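Side-chain contacts in scyllo-inositol 2-dehydrogenase (NADP(+)) IolW (Bacillus subtilis subsp. subtilis, PDB 3GDO), which catalyses the reversible, NADPH-dependent reduction of scyllo-inosose to scyllo-inositol and cannot use NADH in its place: residues E104-K109 with E325-I330; A310-I313 with A318-V321; N129-I134 with I183-H188; R125-D130 with L303-K308; L11-S16 with T41-R46. One frame throughout, in Å; residues are numbered along the deposited sequence.

Contact 1 (E104-K109 with E325-I330); sequences EGETLK and EGINVI
Ile-327 lays its CD1 methyl on the backbone of the facing helix at Gly-105, where CD1 comes within 3.4 Å of the carbonyl O of Gly-105. CG1 follows, 3.6 Å from Gly-105 C. Such closeness needs a glycine: a CB at Gly-105 would point at Ile-327 and run into its CG1, and without one the CA atoms of Gly-105 and Ile-327 approach to 5.6 Å. Two longer chains flank the methyl, each crossing the isoleucine at about a right angle. Lys-109 brings its CB, 4.0 Å from Ile-327 CD1, before its chain bends and carries NZ to Asp-113. Glu-106 is folded at chi2 (-82°), so that its carboxylate carbon CD lies 3.7 Å from Ile-327 CD1 while OE2 forms a salt bridge with Arg-331. Cut back to an alanine here, Ile-327 would probably leave a gap over Gly-105 and deprive the Lys-109 stem and the folded Glu-106 chain of the methyl they pack on. Segments 104-109 and 325-330 run nearly antiparallel (169°), their axes approaching to 9.5 Å, and join the Rossmann domain to the C-terminal alpha/beta domain. Helix 102-115 also packs on helix 78-87, whereas helix 323-342 rests through Val-329 on helix 174-190.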
# COMPACT_ATOMS: atom_id res chain seq x y z
N GLU B 104 29.32 -2.43 -11.17
CA GLU B 104 29.69 -3.76 -11.63
C GLU B 104 28.94 -4.12 -12.90
O GLU B 104 29.52 -4.66 -13.85
CB GLU B 104 29.42 -4.82 -10.57
CG GLU B 104 30.19 -4.62 -9.30
CD GLU B 104 29.69 -5.53 -8.19
OE1 GLU B 104 28.57 -5.32 -7.68
OE2 GLU B 104 30.42 -6.46 -7.83
N GLY B 105 27.64 -3.83 -12.91
CA GLY B 105 26.83 -4.03 -14.10
C GLY B 105 27.29 -3.25 -15.33
O GLY B 105 27.26 -3.79 -16.46
N GLU B 106 27.67 -1.97 -15.15
CA GLU B 106 28.15 -1.12 -16.28
C GLU B 106 29.44 -1.70 -16.87
O GLU B 106 29.59 -1.78 -18.10
CB GLU B 106 28.37 0.35 -15.88
CG GLU B 106 27.10 1.15 -15.50
CD GLU B 106 26.31 1.72 -16.70
OE1 GLU B 106 26.59 1.39 -17.89
OE2 GLU B 106 25.37 2.52 -16.44
N THR B 107 30.33 -2.14 -15.98
CA THR B 107 31.58 -2.79 -16.36
C THR B 107 31.34 -3.98 -17.27
O THR B 107 32.03 -4.12 -18.29
CB THR B 107 32.42 -3.18 -15.16
OG1 THR B 107 32.67 -2.00 -14.40
CG2 THR B 107 33.79 -3.78 -15.57
N LEU B 108 30.35 -4.81 -16.93
CA LEU B 108 30.05 -5.97 -17.78
C LEU B 108 29.49 -5.51 -19.09
O LEU B 108 29.81 -6.08 -20.14
CB LEU B 108 29.08 -6.98 -17.13
CG LEU B 108 29.52 -7.61 -15.80
CD1 LEU B 108 28.36 -8.46 -15.16
CD2 LEU B 108 30.80 -8.42 -15.94
N LYS B 109 28.63 -4.49 -19.05
CA LYS B 109 28.03 -4.00 -20.27
C LYS B 109 29.10 -3.46 -21.24
O LYS B 109 29.02 -3.67 -22.44
CB LYS B 109 26.99 -2.89 -20.01
CG LYS B 109 26.10 -2.60 -21.22
CD LYS B 109 25.17 -1.44 -20.96
CE LYS B 109 25.89 -0.10 -21.06
NZ LYS B 109 25.93 0.30 -22.51
N GLU B 325 18.73 -2.18 -19.09
CA GLU B 325 17.52 -2.37 -18.29
C GLU B 325 17.85 -3.12 -16.98
O GLU B 325 17.43 -2.70 -15.91
CB GLU B 325 16.44 -3.07 -19.11
CG GLU B 325 15.90 -2.23 -20.27
CD GLU B 325 15.19 -3.11 -21.27
OE1 GLU B 325 15.23 -4.36 -21.10
OE2 GLU B 325 14.60 -2.59 -22.22
N GLY B 326 18.69 -4.17 -17.08
CA GLY B 326 19.21 -4.87 -15.91
C GLY B 326 19.90 -3.93 -14.95
O GLY B 326 19.63 -3.93 -13.74
N ILE B 327 20.81 -3.10 -15.47
CA ILE B 327 21.54 -2.16 -14.61
C ILE B 327 20.54 -1.17 -13.97
O ILE B 327 20.73 -0.74 -12.83
CB ILE B 327 22.61 -1.36 -15.43
CG1 ILE B 327 23.81 -2.26 -15.80
CG2 ILE B 327 23.08 -0.15 -14.69
CD1 ILE B 327 24.69 -1.65 -16.96
N ASN B 328 19.50 -0.78 -14.70
CA ASN B 328 18.58 0.21 -14.14
C ASN B 328 17.86 -0.27 -12.86
O ASN B 328 17.61 0.52 -11.94
CB ASN B 328 17.58 0.74 -15.18
CG ASN B 328 18.18 1.81 -16.05
OD1 ASN B 328 19.13 2.47 -15.66
ND2 ASN B 328 17.66 1.96 -17.26
N VAL B 329 17.59 -1.57 -12.82
CA VAL B 329 16.99 -2.25 -11.64
C VAL B 329 17.90 -2.11 -10.45
O VAL B 329 17.46 -1.75 -9.34
CB VAL B 329 16.75 -3.73 -11.92
CG1 VAL B 329 16.18 -4.46 -10.66
CG2 VAL B 329 15.81 -3.85 -13.06
N ILE B 330 19.18 -2.38 -10.68
CA ILE B 330 20.18 -2.26 -9.64
C ILE B 330 20.31 -0.83 -9.17
O ILE B 330 20.46 -0.58 -8.01
CB ILE B 330 21.57 -2.81 -10.08
CG1 ILE B 330 21.44 -4.27 -10.56
CG2 ILE B 330 22.57 -2.71 -8.96
CD1 ILE B 330 20.56 -5.20 -9.62

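Contact 2 (A310-I313 with A318-V321); sequences AESI and ALPV
Ser-312 and Leu-319 meet with the serine's CB–OG bond set against one methyl of the leucine: CD2 lies 3.2 Å from Ser-312 OG and 3.4 Å from Ser-312 CB, the latter tighter than an ordinary carbon–carbon contact. Ser-312 points from its helix toward the loop, whereas the CB of Leu-319 is directed to one side and the chain brings its end back to the helix. With OG anti to the carbonyl carbon (chi1 -60°), the hydroxyl stays beside the backbone N and faces the returning chain. There it is hydrogen-bonded to the carbonyl O of Ala-317, with a weak bond to Lys-308 O one helical turn earlier. This is a local reversal in the C-terminal alpha/beta domain, where the chain leaves helix 303-315 and doubles back beside its last turns before entering helix 323-342. A small side chain with a hydroxyl suits the place, since it lets the loop come close and can meet backbone carbonyls. Ala-318 turns its methyl away; its carbonyl O lies 3.4 Å from Ser-312 OG, a contact and not one of the hydroxyl's hydrogen bonds. Next along the chain, Pro-320 brings ring atom CD to 4.1 Å from Ser-312 OG, and its ring also packs on Tyr-305, Lys-308 and Ile-309.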
# COMPACT_ATOMS: atom_id res chain seq x y z
N ALA B 310 17.01 -16.33 -29.03
CA ALA B 310 17.36 -17.02 -30.26
C ALA B 310 17.29 -16.07 -31.48
O ALA B 310 18.19 -16.08 -32.35
CB ALA B 310 16.48 -18.24 -30.46
N GLU B 311 16.27 -15.22 -31.53
CA GLU B 311 16.15 -14.21 -32.60
C GLU B 311 17.20 -13.10 -32.54
O GLU B 311 17.62 -12.62 -33.60
CB GLU B 311 14.70 -13.70 -32.77
CG GLU B 311 13.77 -14.87 -33.18
CD GLU B 311 12.28 -14.55 -33.21
OE1 GLU B 311 11.86 -13.51 -32.66
OE2 GLU B 311 11.50 -15.37 -33.79
N SER B 312 17.67 -12.72 -31.34
CA SER B 312 18.80 -11.80 -31.24
C SER B 312 20.10 -12.42 -31.76
O SER B 312 20.87 -11.75 -32.44
CB SER B 312 19.05 -11.33 -29.81
OG SER B 312 17.91 -10.64 -29.31
N ILE B 313 20.36 -13.67 -31.40
CA ILE B 313 21.61 -14.34 -31.76
C ILE B 313 21.73 -14.55 -33.28
O ILE B 313 22.76 -14.20 -33.88
CB ILE B 313 21.77 -15.70 -30.99
CG1 ILE B 313 22.06 -15.43 -29.49
CG2 ILE B 313 22.89 -16.53 -31.58
CD1 ILE B 313 21.89 -16.67 -28.57
N ALA B 318 16.46 -6.99 -31.60
CA ALA B 318 16.75 -6.39 -30.30
C ALA B 318 16.44 -7.40 -29.19
O ALA B 318 15.54 -8.27 -29.32
CB ALA B 318 15.93 -5.08 -30.11
N LEU B 319 17.23 -7.33 -28.12
CA LEU B 319 17.17 -8.31 -27.01
C LEU B 319 15.89 -8.18 -26.19
O LEU B 319 15.42 -7.05 -25.96
CB LEU B 319 18.37 -8.11 -26.07
CG LEU B 319 19.70 -8.77 -26.52
CD1 LEU B 319 20.83 -8.30 -25.66
CD2 LEU B 319 19.62 -10.35 -26.58
N PRO B 320 15.35 -9.32 -25.69
CA PRO B 320 14.14 -9.28 -24.85
C PRO B 320 14.32 -8.49 -23.53
O PRO B 320 13.36 -7.82 -23.07
CB PRO B 320 13.86 -10.75 -24.54
CG PRO B 320 15.22 -11.42 -24.64
CD PRO B 320 15.89 -10.70 -25.78
N VAL B 321 15.50 -8.56 -22.94
CA VAL B 321 15.87 -7.73 -21.79
C VAL B 321 17.30 -7.31 -22.09
O VAL B 321 18.09 -8.15 -22.48
CB VAL B 321 15.85 -8.54 -20.44
CG1 VAL B 321 16.23 -7.64 -19.29
CG2 VAL B 321 14.45 -9.27 -20.17

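Contact 3 (N129-I134 with I183-H188); sequences NDFLTI and IDQTLH
Phe-131 and Gln-185 reach each other through different choices at chi1: the phenylalanine has CG anti to the backbone N (-168°), while the glutamine has it anti to the carbonyl carbon (-75°) and runs on extended. The two chains slide past one another in opposite directions, and the amide comes to lie almost flat on the ring, the planes only 11° apart. Gln-185 CG sits over that face, 3.7 Å from the ring centroid in a CH-pi contact, and farther along NE2 stops 3.3 Å from Phe-131 CB. Nearer the glutamine backbone, CB touches Phe-131 CE1 at 3.4 Å. Glutamine suits this buried place because its methylene stem and flat amide match an aromatic face while its polar end can still be satisfied: OE1 bonds to Tyr-239 OH and NE2 to the carbonyl O of Arg-125, which together fix the amide's rotation. The contact packs the first turns of helix 129-139 against helix 174-190, both beside the large sheet of the C-terminal alpha/beta domain, whose strand 239-243 supplies Tyr-239. A water continues the polar side, accepting from Gln-185 NE2 at 2.9 Å and lying 2.9 Å from Asp-130 OD1, to which it can donate. That carboxylate oxygen takes the N-H of Phe-131 on its anti lone pair, which ties the water to the helix bearing the aromatic ring. At the ring's edge and in its plane lies His-188 CD2, 3.8 Å from Phe-131 CE2; the imidazole NE2 is hydrogen-bonded to Lys-135 NZ.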
# COMPACT_ATOMS: atom_id res chain seq x y z
N ASN B 129 1.79 -14.36 -16.16
CA ASN B 129 0.41 -14.14 -16.63
C ASN B 129 -0.18 -12.77 -16.28
O ASN B 129 -0.66 -12.04 -17.15
CB ASN B 129 -0.54 -15.30 -16.27
CG ASN B 129 -0.44 -15.80 -14.82
OD1 ASN B 129 -0.03 -15.09 -13.86
ND2 ASN B 129 -0.83 -17.05 -14.65
N ASP B 130 -0.12 -12.41 -14.99
CA ASP B 130 -0.73 -11.16 -14.52
C ASP B 130 -0.14 -9.95 -15.24
O ASP B 130 -0.89 -9.08 -15.73
CB ASP B 130 -0.64 -11.03 -12.98
CG ASP B 130 0.71 -11.47 -12.40
OD1 ASP B 130 1.75 -11.38 -13.12
OD2 ASP B 130 0.76 -11.89 -11.20
N PHE B 131 1.19 -9.90 -15.31
CA PHE B 131 1.85 -8.79 -15.97
C PHE B 131 1.49 -8.73 -17.47
O PHE B 131 1.27 -7.65 -18.00
CB PHE B 131 3.37 -8.83 -15.76
CG PHE B 131 4.05 -7.56 -16.18
CD1 PHE B 131 3.87 -6.39 -15.48
CD2 PHE B 131 4.88 -7.54 -17.29
CE1 PHE B 131 4.48 -5.22 -15.88
CE2 PHE B 131 5.50 -6.38 -17.71
CZ PHE B 131 5.31 -5.21 -16.99
N LEU B 132 1.38 -9.87 -18.11
CA LEU B 132 1.02 -9.89 -19.51
C LEU B 132 -0.38 -9.33 -19.65
O LEU B 132 -0.64 -8.57 -20.60
CB LEU B 132 1.10 -11.32 -20.09
CG LEU B 132 2.53 -11.81 -20.40
CD1 LEU B 132 2.45 -13.19 -21.05
CD2 LEU B 132 3.35 -10.80 -21.27
N THR B 133 -1.26 -9.70 -18.72
CA THR B 133 -2.66 -9.23 -18.72
C THR B 133 -2.72 -7.70 -18.64
O THR B 133 -3.38 -7.07 -19.47
CB THR B 133 -3.43 -9.89 -17.60
OG1 THR B 133 -3.25 -11.31 -17.70
CG2 THR B 133 -4.94 -9.49 -17.61
N ILE B 134 -2.04 -7.13 -17.64
CA ILE B 134 -1.80 -5.68 -17.55
C ILE B 134 -1.29 -4.98 -18.84
O ILE B 134 -1.85 -3.94 -19.26
CB ILE B 134 -0.87 -5.34 -16.36
CG1 ILE B 134 -1.60 -5.60 -15.01
CG2 ILE B 134 -0.32 -3.89 -16.44
CD1 ILE B 134 -0.59 -5.94 -13.81
N ILE B 183 10.25 -4.19 -9.58
CA ILE B 183 10.96 -3.01 -10.05
C ILE B 183 11.14 -3.08 -11.58
O ILE B 183 10.89 -2.10 -12.29
CB ILE B 183 12.32 -2.88 -9.35
CG1 ILE B 183 12.13 -2.44 -7.89
CG2 ILE B 183 13.26 -1.88 -10.09
CD1 ILE B 183 13.45 -2.57 -7.04
N ASP B 184 11.54 -4.23 -12.09
CA ASP B 184 11.78 -4.39 -13.53
C ASP B 184 10.49 -4.12 -14.29
O ASP B 184 10.47 -3.44 -15.35
CB ASP B 184 12.32 -5.80 -13.86
CG ASP B 184 12.48 -6.03 -15.39
OD1 ASP B 184 13.41 -5.45 -15.98
OD2 ASP B 184 11.67 -6.80 -16.01
N GLN B 185 9.39 -4.66 -13.75
CA GLN B 185 8.09 -4.51 -14.37
C GLN B 185 7.73 -3.03 -14.44
O GLN B 185 7.27 -2.53 -15.49
CB GLN B 185 7.04 -5.26 -13.58
CG GLN B 185 7.12 -6.77 -13.77
CD GLN B 185 6.03 -7.55 -13.04
OE1 GLN B 185 5.41 -7.06 -12.11
NE2 GLN B 185 5.78 -8.77 -13.49
N THR B 186 7.97 -2.33 -13.33
CA THR B 186 7.65 -0.91 -13.22
C THR B 186 8.48 -0.08 -14.20
O THR B 186 7.94 0.84 -14.85
CB THR B 186 7.86 -0.35 -11.79
OG1 THR B 186 7.22 -1.23 -10.84
CG2 THR B 186 7.28 1.03 -11.67
N LEU B 187 9.79 -0.38 -14.27
CA LEU B 187 10.69 0.32 -15.21
C LEU B 187 10.23 0.02 -16.64
O LEU B 187 10.20 0.90 -17.48
CB LEU B 187 12.11 -0.11 -15.01
CG LEU B 187 12.71 0.27 -13.63
CD1 LEU B 187 14.16 -0.11 -13.62
CD2 LEU B 187 12.50 1.70 -13.27
N HIS B 188 9.81 -1.22 -16.87
CA HIS B 188 9.37 -1.65 -18.19
C HIS B 188 8.19 -0.82 -18.62
O HIS B 188 8.11 -0.39 -19.77
CB HIS B 188 9.02 -3.14 -18.22
CG HIS B 188 8.74 -3.68 -19.59
ND1 HIS B 188 9.66 -3.64 -20.62
CD2 HIS B 188 7.63 -4.26 -20.10
CE1 HIS B 188 9.15 -4.20 -21.69
NE2 HIS B 188 7.92 -4.59 -21.41
O HOH W 1 4.35 -10.82 -11.98

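Contact 4 (R125-D130 with L303-K308); sequences RRWDND and LTYYRK
Trp-127 and the helical pair Thr-304 and Tyr-305 meet entirely by van der Waals and apolar packing, both helix residues crossing the indole at about a right angle. Thr-304 serves the five-membered ring: its CG2 methyl approaches Trp-127 NE1 to 3.4 Å, and its CB lies 3.6 Å from Trp-127 CD1. Threonine fits here because it offers a methyl to the indole while OG1 is hydrogen-bonded to Ser-301 OG. Tyr-305 serves the six-membered ring. Its CB stands over the indole face, 4.1 Å from Trp-127 CZ3, and that same CZ3 lies at the edge of the phenol ring, 4.0 Å from Tyr-305 CD1. With CG anti to the backbone N (chi1 174°), the tyrosine ring swings past the indole and its OH reaches Ser-120 OG. Arg-126 CB lies 3.7 Å above the opposite indole face, so a broad aromatic is clasped from both sides.

Polar bonds hold the surrounding backbone and charges: Trp-127 pairs by backbone with Ser-301, while Arg-126 forms salt bridges to Asp-184 and Glu-325. The contact thus pins the connection between strand 119-122 and helix 129-139 to the N-terminal part of helix 303-315, which itself packs through Tyr-305 and Tyr-306 on strand 91-95 of the Rossmann sheet.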
# COMPACT_ATOMS: atom_id res chain seq x y z
N ARG B 125 9.86 -12.33 -15.24
CA ARG B 125 8.53 -11.92 -14.75
C ARG B 125 7.85 -10.92 -15.67
O ARG B 125 6.69 -10.57 -15.43
CB ARG B 125 8.56 -11.32 -13.31
CG ARG B 125 8.96 -12.23 -12.15
CD ARG B 125 9.11 -13.65 -12.53
NE ARG B 125 9.13 -14.52 -11.37
CZ ARG B 125 10.02 -15.48 -11.15
NH1 ARG B 125 11.02 -15.71 -11.99
NH2 ARG B 125 9.91 -16.23 -10.06
N ARG B 126 8.53 -10.44 -16.72
CA ARG B 126 7.82 -9.70 -17.76
C ARG B 126 6.90 -10.64 -18.54
O ARG B 126 6.07 -10.17 -19.30
CB ARG B 126 8.75 -8.99 -18.74
CG ARG B 126 9.63 -7.90 -18.14
CD ARG B 126 10.47 -7.25 -19.24
NE ARG B 126 11.53 -6.44 -18.67
CZ ARG B 126 12.44 -5.78 -19.38
NH1 ARG B 126 12.44 -5.80 -20.72
NH2 ARG B 126 13.38 -5.09 -18.73
N TRP B 127 7.08 -11.95 -18.40
CA TRP B 127 6.16 -12.93 -19.07
C TRP B 127 5.30 -13.74 -18.08
O TRP B 127 4.79 -14.82 -18.42
CB TRP B 127 6.92 -13.80 -20.14
CG TRP B 127 7.52 -12.91 -21.24
CD1 TRP B 127 6.93 -12.55 -22.45
CD2 TRP B 127 8.79 -12.25 -21.21
NE1 TRP B 127 7.75 -11.69 -23.14
CE2 TRP B 127 8.90 -11.50 -22.41
CE3 TRP B 127 9.83 -12.19 -20.26
CZ2 TRP B 127 10.02 -10.71 -22.69
CZ3 TRP B 127 10.94 -11.41 -20.55
CH2 TRP B 127 11.03 -10.70 -21.76
N ASP B 128 5.14 -13.21 -16.86
CA ASP B 128 4.14 -13.71 -15.89
C ASP B 128 2.73 -13.43 -16.42
O ASP B 128 2.50 -12.40 -17.08
CB ASP B 128 4.30 -13.01 -14.53
CG ASP B 128 5.33 -13.68 -13.63
OD1 ASP B 128 6.08 -14.56 -14.11
OD2 ASP B 128 5.39 -13.34 -12.42
N ASN B 129 1.79 -14.36 -16.16
CA ASN B 129 0.41 -14.14 -16.63
C ASN B 129 -0.18 -12.77 -16.28
O ASN B 129 -0.66 -12.04 -17.15
CB ASN B 129 -0.54 -15.30 -16.27
CG ASN B 129 -0.44 -15.80 -14.82
OD1 ASN B 129 -0.03 -15.09 -13.86
ND2 ASN B 129 -0.83 -17.05 -14.65
N ASP B 130 -0.12 -12.41 -14.99
CA ASP B 130 -0.73 -11.16 -14.52
C ASP B 130 -0.14 -9.95 -15.24
O ASP B 130 -0.89 -9.08 -15.73
CB ASP B 130 -0.64 -11.03 -12.98
CG ASP B 130 0.71 -11.47 -12.40
OD1 ASP B 130 1.75 -11.38 -13.12
OD2 ASP B 130 0.76 -11.89 -11.20
N LEU B 303 8.80 -19.07 -22.11
CA LEU B 303 9.43 -19.49 -23.39
C LEU B 303 9.75 -18.29 -24.25
O LEU B 303 10.77 -18.28 -24.97
CB LEU B 303 8.53 -20.44 -24.18
CG LEU B 303 8.31 -21.84 -23.58
CD1 LEU B 303 7.36 -22.67 -24.50
CD2 LEU B 303 9.69 -22.55 -23.38
N THR B 304 8.88 -17.27 -24.18
CA THR B 304 9.01 -16.10 -25.02
C THR B 304 10.39 -15.46 -24.85
O THR B 304 11.02 -15.08 -25.85
CB THR B 304 7.83 -15.09 -24.83
OG1 THR B 304 6.60 -15.77 -25.09
CG2 THR B 304 7.94 -13.87 -25.73
N TYR B 305 10.89 -15.35 -23.60
CA TYR B 305 12.24 -14.82 -23.40
C TYR B 305 13.26 -15.62 -24.25
O TYR B 305 14.12 -15.04 -24.93
CB TYR B 305 12.65 -14.86 -21.92
CG TYR B 305 14.08 -14.46 -21.67
CD1 TYR B 305 14.40 -13.15 -21.36
CD2 TYR B 305 15.11 -15.38 -21.72
CE1 TYR B 305 15.68 -12.76 -21.11
CE2 TYR B 305 16.41 -14.99 -21.47
CZ TYR B 305 16.69 -13.69 -21.18
OH TYR B 305 17.97 -13.27 -20.93
N TYR B 306 13.17 -16.94 -24.24
CA TYR B 306 14.18 -17.68 -24.97
C TYR B 306 14.00 -17.71 -26.51
O TYR B 306 14.98 -17.80 -27.23
CB TYR B 306 14.41 -19.08 -24.37
CG TYR B 306 15.38 -19.05 -23.20
CD1 TYR B 306 16.70 -18.67 -23.39
CD2 TYR B 306 14.98 -19.42 -21.89
CE1 TYR B 306 17.60 -18.62 -22.33
CE2 TYR B 306 15.88 -19.41 -20.82
CZ TYR B 306 17.18 -19.00 -21.04
OH TYR B 306 18.12 -18.98 -20.03
N ARG B 307 12.77 -17.66 -27.00
CA ARG B 307 12.54 -17.53 -28.45
C ARG B 307 13.11 -16.19 -28.93
O ARG B 307 13.68 -16.10 -30.03
CB ARG B 307 11.07 -17.62 -28.79
CG ARG B 307 10.47 -18.97 -28.53
CD ARG B 307 8.96 -18.96 -28.83
NE ARG B 307 8.43 -20.32 -28.81
CZ ARG B 307 7.38 -20.73 -28.11
NH1 ARG B 307 6.66 -19.88 -27.39
NH2 ARG B 307 6.99 -21.99 -28.19
N LYS B 308 13.00 -15.17 -28.09
CA LYS B 308 13.54 -13.87 -28.43
C LYS B 308 15.07 -13.83 -28.40
O LYS B 308 15.68 -13.25 -29.30
CB LYS B 308 12.92 -12.75 -27.60
CG LYS B 308 11.79 -12.01 -28.32
CD LYS B 308 10.56 -11.78 -27.43
CE LYS B 308 9.89 -10.42 -27.73
NZ LYS B 308 9.49 -10.22 -29.16

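Contact 5 (L11-S16 with T41-R46); sequences LGYGLS and TEEVKR
The glycine-rich turn of the Rossmann fold, between strand 6-11 and helix 15-26, meets helix 41-47 through the side chain of Tyr-13. Gly-12 and Gly-14 fit the GxGxxG pattern that in relatives lies by the dinucleotide, consistent with NADP(H) binding here. The backbone angles of Gly-12 would jam a CB against the preceding carbonyl O, so glycine suits that position; the larger Tyr-13 points toward helix 41-47. With CG anti to the backbone N (chi1 -158°), the ring turns one face to Val-44, whose CG2 methyl lies 4.0 Å from the ring centroid, 22° off the normal. This CH-pi contact is offset toward the rim, CG2 being 3.8 Å from Tyr-13 CD2. A branched valine suits the helix face here, since it also packs on Ile-36 of strand 31-37. The phenol OH is hydrogen-bonded to Asp-47 OD2, which anchors the far end of the ring. Without the ring, as with an alanine here, the Val-44 methyl would probably lose its aromatic cover and Asp-47 its hydroxyl partner. Glu-43 runs obliquely past the ring, extended beyond CG; OE1 pairs with Arg-40, and OE2 stops 4.1 Å from Tyr-13 CE2, the carboxylate tilted 52° from the ring.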
# COMPACT_ATOMS: atom_id res chain seq x y z
N LEU B 11 26.00 -22.92 -16.83
CA LEU B 11 26.87 -22.88 -15.68
C LEU B 11 26.05 -23.12 -14.40
O LEU B 11 25.26 -22.27 -14.01
CB LEU B 11 27.63 -21.57 -15.58
CG LEU B 11 28.61 -21.15 -16.68
CD1 LEU B 11 29.50 -20.02 -16.14
CD2 LEU B 11 29.47 -22.33 -17.19
N GLY B 12 26.26 -24.28 -13.77
CA GLY B 12 25.57 -24.62 -12.50
C GLY B 12 24.29 -25.38 -12.78
O GLY B 12 23.56 -25.07 -13.70
N TYR B 13 24.04 -26.42 -11.98
CA TYR B 13 22.86 -27.22 -12.17
C TYR B 13 22.11 -27.48 -10.83
O TYR B 13 21.66 -28.60 -10.55
CB TYR B 13 23.24 -28.51 -12.89
CG TYR B 13 22.11 -29.18 -13.59
CD1 TYR B 13 21.50 -28.58 -14.70
CD2 TYR B 13 21.64 -30.43 -13.17
CE1 TYR B 13 20.44 -29.21 -15.36
CE2 TYR B 13 20.59 -31.06 -13.83
CZ TYR B 13 20.00 -30.43 -14.94
OH TYR B 13 18.95 -31.03 -15.62
N GLY B 14 22.02 -26.41 -10.03
CA GLY B 14 21.12 -26.34 -8.87
C GLY B 14 19.69 -26.08 -9.32
O GLY B 14 19.25 -26.54 -10.39
N LEU B 15 18.97 -25.36 -8.48
CA LEU B 15 17.57 -25.01 -8.74
C LEU B 15 17.35 -24.23 -10.07
O LEU B 15 16.48 -24.61 -10.86
CB LEU B 15 17.04 -24.20 -7.54
CG LEU B 15 15.58 -23.73 -7.59
CD1 LEU B 15 14.59 -24.91 -7.53
CD2 LEU B 15 15.30 -22.71 -6.47
N SER B 16 18.09 -23.14 -10.30
CA SER B 16 17.92 -22.36 -11.54
C SER B 16 18.23 -23.19 -12.74
O SER B 16 17.44 -23.22 -13.67
CB SER B 16 18.82 -21.14 -11.61
OG SER B 16 18.71 -20.43 -10.41
N THR B 41 26.75 -35.16 -11.93
CA THR B 41 26.91 -35.97 -13.15
C THR B 41 25.71 -36.86 -13.45
O THR B 41 25.23 -36.89 -14.59
CB THR B 41 28.24 -36.77 -13.16
OG1 THR B 41 29.33 -35.89 -12.90
CG2 THR B 41 28.47 -37.42 -14.53
N GLU B 42 25.22 -37.59 -12.44
CA GLU B 42 24.09 -38.49 -12.63
C GLU B 42 22.79 -37.77 -12.97
O GLU B 42 21.97 -38.31 -13.73
CB GLU B 42 23.82 -39.36 -11.37
CG GLU B 42 24.61 -40.62 -11.26
CD GLU B 42 24.35 -41.63 -12.37
OE1 GLU B 42 23.17 -42.05 -12.60
OE2 GLU B 42 25.34 -42.01 -13.02
N GLU B 43 22.57 -36.60 -12.36
CA GLU B 43 21.30 -35.87 -12.61
C GLU B 43 21.26 -35.48 -14.08
O GLU B 43 20.24 -35.68 -14.73
CB GLU B 43 21.13 -34.60 -11.77
CG GLU B 43 21.02 -34.81 -10.28
CD GLU B 43 20.76 -33.52 -9.55
OE1 GLU B 43 21.24 -33.39 -8.41
OE2 GLU B 43 20.09 -32.61 -10.11
N VAL B 44 22.37 -34.95 -14.58
CA VAL B 44 22.44 -34.53 -15.97
C VAL B 44 22.29 -35.71 -16.94
O VAL B 44 21.65 -35.58 -17.98
CB VAL B 44 23.74 -33.76 -16.28
CG1 VAL B 44 23.83 -33.46 -17.79
CG2 VAL B 44 23.83 -32.47 -15.44
N LYS B 45 22.88 -36.85 -16.59
CA LYS B 45 22.76 -38.04 -17.44
C LYS B 45 21.29 -38.45 -17.58
O LYS B 45 20.85 -38.85 -18.66
CB LYS B 45 23.61 -39.18 -16.89
CG LYS B 45 23.46 -40.48 -17.67
CD LYS B 45 24.33 -41.58 -17.10
CE LYS B 45 24.00 -42.91 -17.78
NZ LYS B 45 25.23 -43.73 -17.97
N ARG B 46 20.54 -38.33 -16.49
CA ARG B 46 19.11 -38.65 -16.49
C ARG B 46 18.23 -37.56 -17.10
O ARG B 46 17.22 -37.86 -17.72
CB ARG B 46 18.64 -38.97 -15.06
CG ARG B 46 19.28 -40.25 -14.47
CD ARG B 46 18.53 -40.72 -13.24
NE ARG B 46 18.53 -39.68 -12.21
CZ ARG B 46 19.48 -39.54 -11.28
NH1 ARG B 46 20.50 -40.40 -11.24
NH2 ARG B 46 19.42 -38.54 -10.39

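Contact 3 is buried, beside the large C-terminal sheet, whereas contacts 1, 2 and 4 are only partly buried. Contact 5, also buried, lies farthest from the chain centre and belongs to the Rossmann domain. Contacts 3 and 4 share Asn-129 and Asp-130, and Arg-126 links them by its salt bridge to Asp-184; its second, to Glu-325, reaches contact 1. Contacts 2 and 4 share helix 303-315 and touch through Pro-320, while contacts 1 and 3 pack Val-329 on Ile-183. Chemistry varies accordingly: aromatic faces dominate contacts 3, 4 and 5, a bridging water takes part in contact 3, and contacts 1 and 2 bring one aliphatic methyl against glycine or serine.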